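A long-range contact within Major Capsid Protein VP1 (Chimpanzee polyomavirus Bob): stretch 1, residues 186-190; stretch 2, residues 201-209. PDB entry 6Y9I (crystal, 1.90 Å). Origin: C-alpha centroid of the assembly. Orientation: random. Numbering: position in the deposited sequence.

Stretch 1 186-190: KAKAR
Stretch 2 201-209: EWSPDPSRN

Glu201 leads into a short strand, Trp202 to Pro204, whose first residue, Trp202, packs against Ala187 and Ala189. Trp202 (phi/psi -131/133°) points its CA-to-CB bond toward stretch 1, and with chi1 m and chi2 102° its six-membered ring lies obliquely beside the backbone there: CZ3 is 3.8 Å from Ala187 O, and CH2 packs 3.9 Å from Ala189 CB. Ser203 and Pro204 extend the strand (-125/153° and -59/141°) out of reach of stretch 1.

Asp205 (-96/109°) opens a type I turn to Arg208, closed by Arg208 N to Asp205 O at 3.2 Å, with Pro206 at -75/-12° and Ser207 at -80/-14°. The CA atoms of Asp205 and Lys188 lie 8.0 Å apart, so the gap is spanned by side chains. Lys188, in extended backbone (-129/142°), reaches over with rotamer m, t, t, m, and its NZ forms a salt bridge with Asp205 OD2 at 3.2 Å. With chi1 t and chi2 -4°, Asp205 also accepts hydrogen bonds at OD1 from Ser207 N (3.0 Å) and Ser207 OG (2.7 Å). Ser207, chi1 p, also receives a weak hydrogen bond from Lys188 NZ to its OG at 3.4 Å.

Arg208 (-125/-138°; m, t, t) lays one guanidinium face against the lysine's aliphatic chain, its CZ 3.5 Å from Lys188 CD. Asn209 (56/36°) braces the turn through ND2 to Asp205 O at 3.1 Å.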

# COMPACT_ATOMS: atom_id res chain seq x y z
N LYS A 186 -3.24 -15.53 -33.02
CA LYS A 186 -2.86 -16.93 -33.32
C LYS A 186 -1.99 -17.51 -32.19
O LYS A 186 -1.97 -18.74 -32.07
CB LYS A 186 -2.17 -17.04 -34.68
CG LYS A 186 -2.20 -18.44 -35.26
N ALA A 187 -1.33 -16.70 -31.37
CA ALA A 187 -0.39 -17.21 -30.34
C ALA A 187 -1.19 -17.60 -29.09
O ALA A 187 -1.20 -16.85 -28.09
CB ALA A 187 0.70 -16.18 -30.06
N LYS A 188 -1.90 -18.73 -29.18
CA LYS A 188 -2.79 -19.26 -28.12
C LYS A 188 -2.43 -20.73 -27.86
O LYS A 188 -2.08 -21.46 -28.80
CB LYS A 188 -4.26 -19.07 -28.51
CG LYS A 188 -4.74 -17.63 -28.41
CD LYS A 188 -6.25 -17.45 -28.56
CE LYS A 188 -6.65 -16.09 -29.05
NZ LYS A 188 -6.59 -15.06 -28.00
N ALA A 189 -2.48 -21.13 -26.60
CA ALA A 189 -2.21 -22.51 -26.20
C ALA A 189 -2.98 -22.83 -24.93
O ALA A 189 -3.46 -21.91 -24.25
CB ALA A 189 -0.73 -22.75 -26.03
N ARG A 190 -3.02 -24.11 -24.60
CA ARG A 190 -3.62 -24.60 -23.36
C ARG A 190 -2.50 -25.08 -22.46
O ARG A 190 -1.55 -25.72 -22.98
CB ARG A 190 -4.64 -25.67 -23.70
CG ARG A 190 -5.94 -25.07 -24.20
CD ARG A 190 -7.13 -25.91 -23.82
NE ARG A 190 -8.23 -25.04 -23.47
CZ ARG A 190 -9.40 -25.48 -23.05
NH1 ARG A 190 -9.62 -26.78 -22.94
NH2 ARG A 190 -10.33 -24.59 -22.75
N GLU A 201 6.61 -15.43 -21.52
CA GLU A 201 6.00 -15.47 -22.88
C GLU A 201 4.51 -15.77 -22.86
O GLU A 201 3.88 -15.50 -23.90
CB GLU A 201 6.67 -16.52 -23.75
CG GLU A 201 8.15 -16.25 -24.01
CD GLU A 201 8.82 -17.39 -24.76
OE1 GLU A 201 9.08 -18.46 -24.16
OE2 GLU A 201 9.02 -17.23 -25.95
N TRP A 202 3.95 -16.27 -21.76
CA TRP A 202 2.54 -16.76 -21.72
C TRP A 202 1.81 -16.16 -20.52
O TRP A 202 2.36 -16.26 -19.41
CB TRP A 202 2.46 -18.29 -21.64
CG TRP A 202 3.06 -18.98 -22.83
CD1 TRP A 202 4.27 -19.58 -22.90
CD2 TRP A 202 2.45 -19.13 -24.12
NE1 TRP A 202 4.46 -20.12 -24.15
CE2 TRP A 202 3.35 -19.88 -24.91
CE3 TRP A 202 1.21 -18.78 -24.67
CZ2 TRP A 202 3.07 -20.23 -26.24
CZ3 TRP A 202 0.92 -19.17 -25.96
CH2 TRP A 202 1.85 -19.85 -26.75
N SER A 203 0.60 -15.67 -20.76
CA SER A 203 -0.33 -15.12 -19.75
C SER A 203 -1.64 -15.87 -19.87
O SER A 203 -1.99 -16.33 -20.95
CB SER A 203 -0.56 -13.64 -19.96
OG SER A 203 0.62 -12.93 -19.67
N PRO A 204 -2.44 -15.97 -18.79
CA PRO A 204 -3.79 -16.49 -18.90
C PRO A 204 -4.56 -15.61 -19.88
O PRO A 204 -4.35 -14.42 -19.88
CB PRO A 204 -4.35 -16.40 -17.45
CG PRO A 204 -3.44 -15.44 -16.74
CD PRO A 204 -2.09 -15.56 -17.42
N ASP A 205 -5.41 -16.22 -20.71
CA ASP A 205 -6.07 -15.57 -21.87
C ASP A 205 -7.44 -15.13 -21.41
O ASP A 205 -8.29 -15.98 -21.19
CB ASP A 205 -6.16 -16.54 -23.06
CG ASP A 205 -6.85 -16.00 -24.30
OD1 ASP A 205 -7.35 -14.86 -24.24
OD2 ASP A 205 -6.86 -16.73 -25.34
N PRO A 206 -7.72 -13.82 -21.24
CA PRO A 206 -8.99 -13.38 -20.69
C PRO A 206 -10.14 -13.51 -21.72
O PRO A 206 -11.27 -13.40 -21.30
CB PRO A 206 -8.69 -11.92 -20.32
CG PRO A 206 -7.73 -11.50 -21.40
CD PRO A 206 -6.81 -12.69 -21.54
N SER A 207 -9.82 -13.76 -23.00
CA SER A 207 -10.77 -13.97 -24.13
C SER A 207 -11.29 -15.41 -24.09
O SER A 207 -12.29 -15.70 -24.75
CB SER A 207 -10.10 -13.63 -25.48
OG SER A 207 -9.35 -14.72 -26.01
N ARG A 208 -10.67 -16.29 -23.31
CA ARG A 208 -11.18 -17.68 -23.14
C ARG A 208 -11.37 -17.95 -21.64
O ARG A 208 -11.94 -17.07 -20.99
CB ARG A 208 -10.28 -18.63 -23.92
CG ARG A 208 -10.37 -18.36 -25.41
CD ARG A 208 -9.44 -19.22 -26.20
NE ARG A 208 -9.56 -18.86 -27.61
CZ ARG A 208 -9.01 -19.57 -28.59
NH1 ARG A 208 -9.14 -19.19 -29.85
NH2 ARG A 208 -8.29 -20.63 -28.30
N ASN A 209 -11.00 -19.13 -21.15
CA ASN A 209 -11.08 -19.45 -19.71
C ASN A 209 -12.49 -19.26 -19.18
O ASN A 209 -12.65 -18.82 -18.02
CB ASN A 209 -10.05 -18.59 -18.98
CG ASN A 209 -8.68 -19.23 -19.11
OD1 ASN A 209 -8.58 -20.45 -19.01
ND2 ASN A 209 -7.66 -18.44 -19.45